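Long-range contacts in putative alcohol dehydrogenase (PDB 4J6F), which probably acts as an NAD(P)-dependent alcohol dehydrogenase of the medium-chain dehydrogenase/reductase family and may bind zinc: residues A206-L211 with P274-A279; G116-V121 with E132-D137; S139-D144 with G331-F336; T35-T40 with L48-D53; G283-N288 with A305-V310. All blocks are in the same frame, centred on the assembly; numbering follows the deposited sequence.

Contact 1. Residues A206-L211 with P274-A279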
# COMPACT_ATOMS: atom_id res chain seq x y z
N ALA A 206 -3.97 -18.91 -5.83
CA ALA A 206 -4.49 -19.74 -6.92
C ALA A 206 -5.87 -19.25 -7.36
O ALA A 206 -6.70 -18.91 -6.51
CB ALA A 206 -4.57 -21.19 -6.49
N GLY A 207 -6.09 -19.18 -8.67
CA GLY A 207 -7.37 -18.72 -9.22
C GLY A 207 -7.57 -17.20 -9.35
O GLY A 207 -8.49 -16.75 -10.03
N GLU A 208 -6.72 -16.41 -8.69
CA GLU A 208 -6.80 -14.97 -8.81
C GLU A 208 -6.22 -14.44 -10.13
O GLU A 208 -5.46 -15.14 -10.81
CB GLU A 208 -6.14 -14.31 -7.61
CG GLU A 208 -7.01 -14.31 -6.37
CD GLU A 208 -6.38 -13.55 -5.21
OE1 GLU A 208 -5.14 -13.51 -5.14
OE2 GLU A 208 -7.13 -13.01 -4.36
N THR A 209 -6.60 -13.22 -10.51
CA THR A 209 -6.06 -12.61 -11.73
C THR A 209 -5.04 -11.52 -11.43
O THR A 209 -5.28 -10.62 -10.61
CB THR A 209 -7.17 -12.04 -12.64
OG1 THR A 209 -8.12 -13.07 -12.95
CG2 THR A 209 -6.58 -11.52 -13.95
N VAL A 210 -3.89 -11.59 -12.09
CA VAL A 210 -2.90 -10.54 -11.96
C VAL A 210 -2.68 -9.82 -13.29
O VAL A 210 -2.43 -10.46 -14.31
CB VAL A 210 -1.57 -11.07 -11.34
CG1 VAL A 210 -1.03 -12.27 -12.10
CG2 VAL A 210 -0.54 -9.96 -11.27
N LEU A 211 -2.83 -8.50 -13.28
CA LEU A 211 -2.48 -7.69 -14.45
C LEU A 211 -1.01 -7.24 -14.33
O LEU A 211 -0.61 -6.64 -13.32
CB LEU A 211 -3.41 -6.48 -14.58
CG LEU A 211 -3.29 -5.60 -15.83
CD1 LEU A 211 -3.71 -6.36 -17.07
CD2 LEU A 211 -4.14 -4.34 -15.69
N PRO A 274 -12.82 -9.88 -12.48
CA PRO A 274 -12.19 -8.66 -11.98
C PRO A 274 -10.70 -8.88 -11.71
O PRO A 274 -10.25 -10.02 -11.50
CB PRO A 274 -12.96 -8.37 -10.68
CG PRO A 274 -14.09 -9.35 -10.64
CD PRO A 274 -13.63 -10.52 -11.44
N ILE A 275 -9.94 -7.79 -11.73
CA ILE A 275 -8.51 -7.85 -11.53
C ILE A 275 -8.21 -7.79 -10.04
O ILE A 275 -8.56 -6.81 -9.38
CB ILE A 275 -7.80 -6.69 -12.25
CG1 ILE A 275 -8.11 -6.72 -13.75
CG2 ILE A 275 -6.30 -6.73 -11.99
CD1 ILE A 275 -7.73 -8.01 -14.46
N ASP A 276 -7.57 -8.83 -9.53
CA ASP A 276 -7.29 -8.94 -8.10
C ASP A 276 -6.01 -8.19 -7.75
O ASP A 276 -5.91 -7.56 -6.70
CB ASP A 276 -7.16 -10.42 -7.72
CG ASP A 276 -8.45 -11.19 -7.95
OD1 ASP A 276 -9.47 -10.84 -7.30
OD2 ASP A 276 -8.46 -12.12 -8.78
N VAL A 277 -5.03 -8.29 -8.64
CA VAL A 277 -3.70 -7.77 -8.39
C VAL A 277 -3.17 -7.10 -9.64
O VAL A 277 -3.34 -7.61 -10.75
CB VAL A 277 -2.71 -8.87 -7.96
CG1 VAL A 277 -1.30 -8.31 -7.87
CG2 VAL A 277 -3.14 -9.51 -6.64
N VAL A 278 -2.52 -5.96 -9.45
CA VAL A 278 -1.76 -5.34 -10.50
C VAL A 278 -0.30 -5.41 -10.09
O VAL A 278 0.06 -5.02 -8.97
CB VAL A 278 -2.20 -3.88 -10.72
CG1 VAL A 278 -1.14 -3.10 -11.50
CG2 VAL A 278 -3.53 -3.83 -11.44
N ALA A 279 0.52 -5.98 -10.97
CA ALA A 279 1.97 -5.97 -10.87
C ALA A 279 2.46 -4.94 -11.89
O ALA A 279 2.34 -5.13 -13.11
CB ALA A 279 2.54 -7.34 -11.17

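Contact 2. Residues G116-V121 with E132-D137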
# COMPACT_ATOMS: atom_id res chain seq x y z
N GLY A 116 28.62 -19.87 -12.41
CA GLY A 116 30.01 -20.28 -12.64
C GLY A 116 30.42 -21.59 -11.98
O GLY A 116 29.59 -22.33 -11.45
N HIS A 117 31.73 -21.85 -12.00
CA HIS A 117 32.33 -23.07 -11.44
C HIS A 117 33.30 -22.71 -10.31
O HIS A 117 34.19 -21.88 -10.48
CB HIS A 117 33.01 -23.87 -12.55
CG HIS A 117 32.05 -24.35 -13.59
ND1 HIS A 117 31.65 -25.67 -13.68
CD2 HIS A 117 31.37 -23.68 -14.55
CE1 HIS A 117 30.78 -25.80 -14.67
NE2 HIS A 117 30.58 -24.60 -15.21
N ILE A 118 33.10 -23.31 -9.13
CA ILE A 118 33.96 -23.04 -8.00
C ILE A 118 35.34 -23.57 -8.32
O ILE A 118 35.50 -24.75 -8.60
CB ILE A 118 33.44 -23.72 -6.72
CG1 ILE A 118 32.01 -23.25 -6.41
CG2 ILE A 118 34.40 -23.45 -5.56
CD1 ILE A 118 31.50 -23.70 -5.06
N VAL A 119 36.35 -22.70 -8.27
CA VAL A 119 37.71 -23.11 -8.59
C VAL A 119 38.66 -23.02 -7.40
O VAL A 119 39.72 -23.63 -7.41
CB VAL A 119 38.29 -22.31 -9.78
CG1 VAL A 119 37.57 -22.64 -11.06
CG2 VAL A 119 38.23 -20.81 -9.51
N ALA A 120 38.30 -22.24 -6.39
CA ALA A 120 39.12 -22.05 -5.21
C ALA A 120 38.19 -21.89 -4.02
O ALA A 120 37.05 -21.43 -4.19
CB ALA A 120 39.99 -20.81 -5.35
N VAL A 121 38.67 -22.25 -2.83
CA VAL A 121 37.88 -22.02 -1.63
C VAL A 121 38.68 -21.38 -0.50
O VAL A 121 39.87 -21.59 -0.39
CB VAL A 121 37.18 -23.31 -1.14
CG1 VAL A 121 36.45 -23.99 -2.29
CG2 VAL A 121 38.16 -24.27 -0.49
N GLU A 132 32.13 -27.61 -8.69
CA GLU A 132 30.68 -27.50 -8.73
C GLU A 132 30.21 -26.36 -9.62
O GLU A 132 30.85 -25.32 -9.70
CB GLU A 132 30.13 -27.30 -7.34
CG GLU A 132 29.83 -28.59 -6.61
CD GLU A 132 29.59 -28.38 -5.12
OE1 GLU A 132 29.23 -27.25 -4.71
OE2 GLU A 132 29.77 -29.35 -4.37
N ARG A 133 29.08 -26.59 -10.30
CA ARG A 133 28.43 -25.58 -11.11
C ARG A 133 27.40 -24.89 -10.22
O ARG A 133 26.44 -25.51 -9.74
CB ARG A 133 27.78 -26.23 -12.34
CG ARG A 133 27.36 -25.28 -13.45
CD ARG A 133 25.95 -24.73 -13.25
NE ARG A 133 24.89 -25.75 -13.14
CZ ARG A 133 24.08 -26.14 -14.13
NH1 ARG A 133 23.16 -27.07 -13.90
NH2 ARG A 133 24.18 -25.59 -15.34
N VAL A 134 27.62 -23.60 -9.96
CA VAL A 134 26.75 -22.86 -9.06
C VAL A 134 26.02 -21.67 -9.68
O VAL A 134 26.55 -20.96 -10.55
CB VAL A 134 27.48 -22.39 -7.79
CG1 VAL A 134 27.96 -23.59 -6.99
CG2 VAL A 134 28.63 -21.44 -8.12
N MSE A 135 24.79 -21.48 -9.22
CA MSE A 135 24.04 -20.27 -9.46
C MSE A 135 24.19 -19.43 -8.23
O MSE A 135 23.88 -19.89 -7.12
CB MSE A 135 22.59 -20.69 -9.60
CG MSE A 135 21.75 -19.53 -10.10
SE MSE A 135 19.87 -20.08 -9.88
CE MSE A 135 19.21 -18.44 -9.01
N VAL A 136 24.69 -18.21 -8.40
CA VAL A 136 24.89 -17.27 -7.30
C VAL A 136 23.57 -16.63 -6.85
O VAL A 136 22.80 -16.13 -7.68
CB VAL A 136 25.83 -16.14 -7.73
CG1 VAL A 136 25.85 -15.02 -6.71
CG2 VAL A 136 27.23 -16.68 -7.95
N ASP A 137 23.32 -16.65 -5.55
CA ASP A 137 22.27 -15.81 -4.98
C ASP A 137 22.90 -14.44 -4.75
O ASP A 137 23.77 -14.29 -3.89
CB ASP A 137 21.75 -16.39 -3.67
CG ASP A 137 20.81 -15.44 -2.93
OD1 ASP A 137 20.54 -14.32 -3.42
OD2 ASP A 137 20.34 -15.83 -1.84

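Contact 3. Residues S139-D144 with G331-F336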
# COMPACT_ATOMS: atom_id res chain seq x y z
N SER A 139 21.99 -11.86 -3.26
CA SER A 139 21.58 -11.12 -2.06
C SER A 139 22.64 -11.00 -1.00
O SER A 139 23.31 -11.98 -0.69
CB SER A 139 20.37 -11.77 -1.42
OG SER A 139 19.33 -11.93 -2.35
N ILE A 140 22.81 -9.80 -0.45
CA ILE A 140 23.51 -9.62 0.82
C ILE A 140 22.42 -9.27 1.82
O ILE A 140 21.82 -8.21 1.73
CB ILE A 140 24.56 -8.49 0.77
CG1 ILE A 140 25.50 -8.70 -0.41
CG2 ILE A 140 25.34 -8.41 2.07
CD1 ILE A 140 26.22 -7.43 -0.82
N TYR A 141 22.12 -10.16 2.74
CA TYR A 141 20.96 -9.95 3.59
C TYR A 141 21.26 -9.00 4.71
O TYR A 141 20.42 -8.19 5.08
CB TYR A 141 20.43 -11.27 4.14
CG TYR A 141 19.87 -12.14 3.06
CD1 TYR A 141 18.57 -11.96 2.61
CD2 TYR A 141 20.66 -13.11 2.44
CE1 TYR A 141 18.05 -12.76 1.60
CE2 TYR A 141 20.15 -13.90 1.42
CZ TYR A 141 18.85 -13.72 1.01
OH TYR A 141 18.34 -14.50 0.01
N ASN A 142 22.40 -9.18 5.34
CA ASN A 142 22.85 -8.30 6.39
C ASN A 142 22.07 -8.48 7.67
O ASN A 142 22.23 -7.72 8.61
CB ASN A 142 22.79 -6.86 5.91
CG ASN A 142 23.98 -6.49 5.08
OD1 ASN A 142 25.10 -6.84 5.39
ND2 ASN A 142 23.73 -5.77 4.00
N ARG A 143 21.22 -9.50 7.70
CA ARG A 143 20.51 -9.85 8.92
C ARG A 143 20.43 -11.36 9.04
O ARG A 143 20.62 -12.07 8.05
CB ARG A 143 19.10 -9.27 8.92
CG ARG A 143 19.04 -7.78 8.70
CD ARG A 143 17.62 -7.29 8.87
NE ARG A 143 17.18 -7.54 10.23
CZ ARG A 143 17.47 -6.75 11.26
NH1 ARG A 143 17.04 -7.06 12.47
NH2 ARG A 143 18.20 -5.65 11.08
N ASP A 144 20.16 -11.86 10.24
CA ASP A 144 19.94 -13.28 10.43
C ASP A 144 18.46 -13.64 10.30
O ASP A 144 18.13 -14.74 9.86
CB ASP A 144 20.53 -13.75 11.75
CG ASP A 144 22.06 -13.70 11.77
OD1 ASP A 144 22.71 -14.10 10.77
OD2 ASP A 144 22.62 -13.29 12.80
N GLY A 331 14.28 -10.11 -2.35
CA GLY A 331 13.43 -11.09 -1.69
C GLY A 331 14.10 -11.76 -0.52
O GLY A 331 15.25 -11.49 -0.22
N SER A 332 13.38 -12.64 0.15
CA SER A 332 13.91 -13.29 1.34
C SER A 332 14.56 -14.62 0.97
O SER A 332 14.37 -15.14 -0.12
CB SER A 332 12.78 -13.54 2.31
OG SER A 332 12.01 -14.63 1.86
N ARG A 333 15.33 -15.17 1.90
CA ARG A 333 15.91 -16.51 1.73
C ARG A 333 14.88 -17.57 1.34
O ARG A 333 15.16 -18.40 0.49
CB ARG A 333 16.65 -16.95 3.00
CG ARG A 333 17.87 -16.11 3.30
CD ARG A 333 18.55 -16.62 4.56
NE ARG A 333 18.70 -15.52 5.49
CZ ARG A 333 19.85 -14.91 5.74
NH1 ARG A 333 19.88 -13.90 6.59
NH2 ARG A 333 20.96 -15.33 5.16
N ALA A 334 13.71 -17.53 1.97
CA ALA A 334 12.67 -18.53 1.67
C ALA A 334 12.21 -18.35 0.24
O ALA A 334 11.99 -19.33 -0.46
CB ALA A 334 11.50 -18.41 2.63
N ASP A 335 12.08 -17.09 -0.17
CA ASP A 335 11.72 -16.77 -1.55
C ASP A 335 12.75 -17.38 -2.49
O ASP A 335 12.38 -18.03 -3.47
CB ASP A 335 11.59 -15.26 -1.75
CG ASP A 335 10.47 -14.66 -0.89
OD1 ASP A 335 9.44 -15.34 -0.71
OD2 ASP A 335 10.62 -13.52 -0.39
N PHE A 336 14.03 -17.23 -2.18
CA PHE A 336 15.08 -17.79 -3.02
C PHE A 336 15.02 -19.31 -3.10
O PHE A 336 15.23 -19.89 -4.16
CB PHE A 336 16.47 -17.34 -2.57
CG PHE A 336 17.56 -17.76 -3.51
CD1 PHE A 336 17.85 -17.00 -4.64
CD2 PHE A 336 18.28 -18.93 -3.30
CE1 PHE A 336 18.84 -17.39 -5.53
CE2 PHE A 336 19.27 -19.32 -4.18
CZ PHE A 336 19.55 -18.55 -5.30
O HOH W 1 17.23 -10.31 -1.50

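Contact 4. Residues T35-T40 with L48-D53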
# COMPACT_ATOMS: atom_id res chain seq x y z
N THR A 35 40.16 -10.18 -16.71
CA THR A 35 39.39 -9.24 -17.50
C THR A 35 38.08 -8.96 -16.78
O THR A 35 37.47 -9.87 -16.19
CB THR A 35 39.11 -9.86 -18.88
OG1 THR A 35 40.34 -9.94 -19.60
CG2 THR A 35 38.16 -9.02 -19.67
N ALA A 36 37.65 -7.70 -16.78
CA ALA A 36 36.38 -7.31 -16.16
C ALA A 36 35.92 -5.99 -16.71
O ALA A 36 36.74 -5.16 -17.13
CB ALA A 36 36.51 -7.21 -14.65
N VAL A 37 34.61 -5.79 -16.71
CA VAL A 37 34.04 -4.51 -17.07
C VAL A 37 33.83 -3.74 -15.78
O VAL A 37 33.11 -4.20 -14.89
CB VAL A 37 32.73 -4.66 -17.86
CG1 VAL A 37 32.01 -3.33 -17.95
CG2 VAL A 37 33.03 -5.23 -19.25
N LEU A 38 34.50 -2.60 -15.68
CA LEU A 38 34.51 -1.77 -14.48
C LEU A 38 33.60 -0.56 -14.60
O LEU A 38 33.65 0.17 -15.60
CB LEU A 38 35.93 -1.27 -14.19
CG LEU A 38 37.05 -2.27 -13.87
CD1 LEU A 38 38.36 -1.53 -13.66
CD2 LEU A 38 36.70 -3.10 -12.63
N LEU A 39 32.77 -0.36 -13.58
CA LEU A 39 32.03 0.88 -13.42
C LEU A 39 32.88 1.86 -12.60
O LEU A 39 33.26 1.56 -11.48
CB LEU A 39 30.71 0.61 -12.71
CG LEU A 39 29.87 1.84 -12.36
CD1 LEU A 39 29.30 2.44 -13.63
CD2 LEU A 39 28.75 1.47 -11.41
N THR A 40 33.15 3.03 -13.18
CA THR A 40 34.17 3.95 -12.65
C THR A 40 33.61 5.24 -12.04
O THR A 40 34.35 6.06 -11.52
CB THR A 40 35.19 4.33 -13.75
OG1 THR A 40 34.53 5.07 -14.78
CG2 THR A 40 35.80 3.08 -14.36
N LEU A 48 31.75 2.78 -18.20
CA LEU A 48 32.05 1.34 -18.15
C LEU A 48 33.31 1.02 -18.94
O LEU A 48 33.28 1.03 -20.17
CB LEU A 48 30.89 0.49 -18.69
CG LEU A 48 29.52 0.59 -18.01
CD1 LEU A 48 28.46 0.06 -18.97
CD2 LEU A 48 29.46 -0.12 -16.66
N VAL A 49 34.40 0.72 -18.24
CA VAL A 49 35.69 0.43 -18.89
C VAL A 49 36.02 -1.07 -18.87
O VAL A 49 36.06 -1.69 -17.81
CB VAL A 49 36.85 1.22 -18.26
CG1 VAL A 49 38.13 1.01 -19.04
CG2 VAL A 49 36.50 2.70 -18.20
N TYR A 50 36.26 -1.62 -20.06
CA TYR A 50 36.71 -3.00 -20.21
C TYR A 50 38.18 -3.06 -19.85
O TYR A 50 39.00 -2.45 -20.54
CB TYR A 50 36.52 -3.43 -21.66
CG TYR A 50 36.83 -4.88 -21.96
CD1 TYR A 50 36.02 -5.91 -21.45
CD2 TYR A 50 37.89 -5.23 -22.79
CE1 TYR A 50 36.29 -7.24 -21.74
CE2 TYR A 50 38.18 -6.55 -23.08
CZ TYR A 50 37.38 -7.56 -22.56
OH TYR A 50 37.65 -8.89 -22.85
N SER A 51 38.52 -3.77 -18.77
CA SER A 51 39.92 -3.81 -18.32
C SER A 51 40.53 -5.19 -18.39
O SER A 51 39.83 -6.19 -18.20
CB SER A 51 40.07 -3.26 -16.91
OG SER A 51 39.39 -2.03 -16.82
N ARG A 52 41.83 -5.23 -18.65
CA ARG A 52 42.52 -6.49 -18.91
C ARG A 52 43.43 -6.98 -17.79
O ARG A 52 43.88 -8.12 -17.82
CB ARG A 52 43.23 -6.48 -20.26
CG ARG A 52 42.45 -7.24 -21.32
CD ARG A 52 42.99 -7.00 -22.72
NE ARG A 52 41.96 -6.41 -23.57
CZ ARG A 52 42.14 -5.92 -24.79
NH1 ARG A 52 43.35 -5.95 -25.35
NH2 ARG A 52 41.11 -5.39 -25.45
N ASP A 53 43.69 -6.14 -16.78
CA ASP A 53 44.48 -6.61 -15.64
C ASP A 53 43.97 -6.14 -14.28
O ASP A 53 44.62 -5.38 -13.56
CB ASP A 53 45.98 -6.31 -15.83
CG ASP A 53 46.23 -4.91 -16.31
OD1 ASP A 53 45.92 -3.96 -15.56
OD2 ASP A 53 46.74 -4.76 -17.44

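Contact 5. Residues G283-N288 with A305-V310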
# COMPACT_ATOMS: atom_id res chain seq x y z
N GLY A 283 4.79 2.11 -14.27
CA GLY A 283 4.41 3.32 -13.58
C GLY A 283 4.12 4.46 -14.53
O GLY A 283 3.50 4.26 -15.58
N GLY A 284 4.58 5.66 -14.16
CA GLY A 284 4.41 6.85 -14.99
C GLY A 284 2.97 7.20 -15.35
O GLY A 284 2.10 7.24 -14.48
N PRO A 285 2.71 7.43 -16.65
CA PRO A 285 1.37 7.89 -17.03
C PRO A 285 0.32 6.76 -16.96
O PRO A 285 -0.88 7.02 -17.06
CB PRO A 285 1.57 8.38 -18.46
CG PRO A 285 2.71 7.55 -18.99
CD PRO A 285 3.52 7.05 -17.82
N LEU A 286 0.76 5.52 -16.76
CA LEU A 286 -0.15 4.38 -16.62
C LEU A 286 -0.74 4.20 -15.20
O LEU A 286 -1.76 3.53 -15.02
CB LEU A 286 0.59 3.11 -17.03
CG LEU A 286 -0.02 2.19 -18.09
CD1 LEU A 286 -0.02 2.89 -19.45
CD2 LEU A 286 0.79 0.91 -18.15
N PHE A 287 -0.10 4.81 -14.21
CA PHE A 287 -0.33 4.50 -12.80
C PHE A 287 -1.77 4.68 -12.36
O PHE A 287 -2.36 3.78 -11.76
CB PHE A 287 0.58 5.35 -11.92
CG PHE A 287 0.39 5.11 -10.45
CD1 PHE A 287 0.86 3.94 -9.87
CD2 PHE A 287 -0.26 6.04 -9.66
CE1 PHE A 287 0.68 3.71 -8.51
CE2 PHE A 287 -0.43 5.82 -8.31
CZ PHE A 287 0.03 4.65 -7.73
N ASN A 288 -2.32 5.85 -12.64
CA ASN A 288 -3.69 6.14 -12.25
C ASN A 288 -4.68 5.18 -12.90
O ASN A 288 -5.67 4.79 -12.28
CB ASN A 288 -4.06 7.59 -12.57
CG ASN A 288 -5.44 7.95 -12.04
OD1 ASN A 288 -5.68 7.91 -10.83
ND2 ASN A 288 -6.37 8.28 -12.94
N ALA A 305 9.71 1.20 -12.00
CA ALA A 305 8.79 1.93 -12.84
C ALA A 305 9.62 2.55 -13.94
O ALA A 305 10.21 3.61 -13.76
CB ALA A 305 8.07 3.01 -12.04
N ILE A 306 9.60 1.96 -15.11
CA ILE A 306 10.52 2.34 -16.15
C ILE A 306 10.13 3.64 -16.85
O ILE A 306 10.81 4.09 -17.75
CB ILE A 306 10.72 1.19 -17.15
CG1 ILE A 306 12.09 1.28 -17.81
CG2 ILE A 306 9.60 1.17 -18.18
CD1 ILE A 306 12.53 -0.00 -18.47
N ALA A 307 9.01 4.23 -16.44
CA ALA A 307 8.37 5.29 -17.25
C ALA A 307 7.97 6.70 -16.71
O ALA A 307 7.47 7.49 -17.52
CB ALA A 307 7.20 4.70 -18.02
N GLY A 308 8.14 7.09 -15.45
CA GLY A 308 8.78 6.36 -14.39
C GLY A 308 8.15 6.62 -13.02
O GLY A 308 6.92 6.61 -12.86
N PRO A 309 9.00 6.88 -12.03
CA PRO A 309 8.69 6.48 -10.68
C PRO A 309 7.96 7.51 -9.83
O PRO A 309 7.50 7.16 -8.74
CB PRO A 309 10.07 6.18 -10.11
CG PRO A 309 11.03 7.01 -10.92
CD PRO A 309 10.29 7.58 -12.10
N VAL A 310 7.88 8.76 -10.29
CA VAL A 310 7.19 9.79 -9.53
C VAL A 310 5.77 9.96 -10.10
O VAL A 310 5.61 10.43 -11.22
CB VAL A 310 7.98 11.12 -9.55
CG1 VAL A 310 7.19 12.25 -8.89
CG2 VAL A 310 9.31 10.94 -8.86

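Contact 1. Residues A206-L211 with P274-A279
V210 pairs with V277 and L211 with V278 in parallel register. The axes of the short strand segments come within 4.5 Å, at 33° to each other. These strands are neighbours at the middle of a Rossmann-type sheet of order 3-2-1-4-5-6, where the crossovers change direction. L211 bonds twice to the same neighbouring strand: its N donates to V277 O at 2.7 Å, and its O accepts from A279 N. T209 O takes two donors, V277 N and D276 N, the second tilted from the carbonyl plane.

The side chain of D276 extends this pairing beyond the strands. Its CG lies beside its own backbone N (chi1 -62°), which lets OD2 accept from T209 N at 2.8 Å through the anti lone pair. The D276 carboxylate stacks on that of E208, the planes 21° apart. OE2 of E208 is 4.3 Å from OD1 of D276, a like-charge approach probably eased by salt bridges from R299 to E208 and from R295 to D276. E208 OE1 also accepts from A205 N. V210 CG2 rests against V277 CG1 and A279 CB. L211 CB meets I275 CG2 at 3.9 Å. I275 CD1 touches T209 CG2 at 3.7 Å.

Contact 2. Residues G116-V121 with E132-D137
H117 and R133 sit opposite each other as a non-hydrogen-bonded pair in the antiparallel hairpin of strands 113-121 and 133-140. The hairpin belongs to the GroES-like domain. The two short strand segments are strongly splayed, with 114° between their directions.

The imidazole and the R133 side chain cross at a slant. R133 CA lies over one face of the ring, toward its rim, and R133 CG comes 3.7 Å from H117 CE1. R133 CG stands anti to its own backbone N (chi1 -165°), which brings this carbon to the ring. Bends at the next two torsions then carry the guanidinium away. Both polar ends meet again at D182, whose OD2 is bonded to H117 NE2 and whose OD1 forms a salt bridge with R133 NH2. L180 O is a second acceptor for R133 NH2. With an alanine here, D182 OD2 would probably be left without its imidazole mate and the R133 methylenes without the ring they lie against.

On the face of V134, V134 CG1 meets I118 CD1 at 4.0 Å, the two side chains crossing at about a right angle. The backbones are joined by three bonds: G116 N to V134 O, V134 N to G116 O, and I118 N to E132 O. Beyond them, V119 and A120 both face L65 in a classic beta bulge. V134 CG2 also lies 3.6 Å from G116 O.

Contact 3. Residues S139-D144 with G331-F336
S139 reaches G331 through one water, which donates to S139 OG at 2.8 Å and to G331 O at 2.6 Å. Two residues on, Y141 carries most of the contact. Its ring is sandwiched: S139 CB lies over one face and R333 CG over the other, both toward the rim. G331 O lies at the ring edge, near its plane, 3.6 Å from Y141 CE1. R333 CG makes a CH-pi contact 3.7 Å from the ring centroid.

The arginine chain bends at chi3 (-126°) and lays its guanidinium flat on the same ring, with the planes 28° apart. Its CZ is 4.2 Å from the centroid, an off-centre cation-pi contact. Y141 OH is bonded to D137 OD2, which also helps fix the ring. R143 then turns its backbone O to the edge of the R333 guanidinium, while its own side chain leads away to D145 and D150.

The partner segment opens helix 333-344 with a capping box. D335 N donates to S332 OG at 3.2 Å, and S332 N returns a bond to D335 OD2 at 2.9 Å.

The contact thus joins the end of strand 133-140 to the start of helix 333-344. F336 of that helix meets the ring of H174. Helix 189-201 flanks the junction, with L193 against S139 and D335, and R197 bound to D335.

Contact 4. Residues T35-T40 with L48-D53
A36 and S51, and L38 and V49, form the hydrogen-bonded pairs of an antiparallel hairpin whose short strand axes come within 4.4 Å at 160°. The four backbone bonds run both ways in each pair, from A36 N to S51 O and back, and from L38 N to V49 O and back.

V37, L39, L48 and Y50 share one face of the sheet. The Y50 ring lies at the T35 end of that face. V37 CG2 meets the ring at its edge, near the plane, 3.8 Å from Y50 CD1. T35 CG2 approaches obliquely, near Y50 CE1, CZ and OH. The tyrosine CG is anti to its backbone N (chi1 -175°), which turns the ring toward the T35 and V37 methyls of the neighbouring strand 33-39. With a serine at this position, T35 CG2 and V37 CG2 would probably lose the ring they pack on, and a gap would open at this end of the face. Further along, V37 CG1 rests on L48 CB at 4.0 Å, and L39 CD1 meets L48 CD2. F361 of helix 361-370 packs over V37 and L48, and H362 of the same helix donates to L48 O.

The other face bears A36, L38, V49 and S51. L38 CD1 lies 3.4 Å from S51 OG. Near the turn, T40 CG2 crosses V49 CG2 at about a right angle, while T40 OG1 is bonded to K47 O.

This is a beta hairpin in a small antiparallel sheet of order 2-1-3. Past a corner at R52 the chain returns as strand 53-55 on the far side of strand 33-39.

Contact 5. Residues G283-N288 with A305-V310
A305 CB packs against G283 CA at 4.0 Å, where the loop after strand 299-302 meets the turn before helix 287-293. Both loops leave the C-terminal ends of parallel strands, the edge on which Rossmann folds usually hold their nucleotide.

I306 points away from the contact, and its side chain touches N75 and W79 of helix 75-82. A307 points back across the contact. Its CB is 4.4 Å from P285 CD, and its O comes 4.0 Å from the same proline carbon. The peptide between A307 and G308 is modelled cis. G308 O then accepts a weak bond from G284 N, 2.8 Å long but bent to 129° at the hydrogen. P309 and V310 leave the contact for the second subunit. There P309 packs on R316 of that subunit, and V310 pairs antiparallel with one of its strands.

G283 and G284 both have positive phi, which favours glycine, and a CB on either would point at the loop beside it. G283 N is also tied to D280 OD1.

The chemistry is slight: one weak backbone bond and a few carbon contacts of alanine and proline. Close approach here rests mainly on the bare backbone of the two glycines.

Overall arrangement
Contacts 2 and 3 share strand 133-140 and touch directly: D137 CB lies 3.5 Å from F336 CZ. Contact 4 belongs to a separate small sheet, its centre 22 Å from that of contact 2. Contacts 1 and 5 lie in the Rossmann-type domain, centres 19 Å apart, joined by the chain running from strand 277-280 into helix 287-293. Contact 3 stands between the two halves, its centre 26 Å from contact 1 and 28 Å from contact 5. D137 OD2 of contact 2 is hydrogen-bonded to glycerol, and glycerol also lies about 3 Å from the R333 side chain; it is probably from the crystallisation liquor. Contact 5 alone reaches the second subunit.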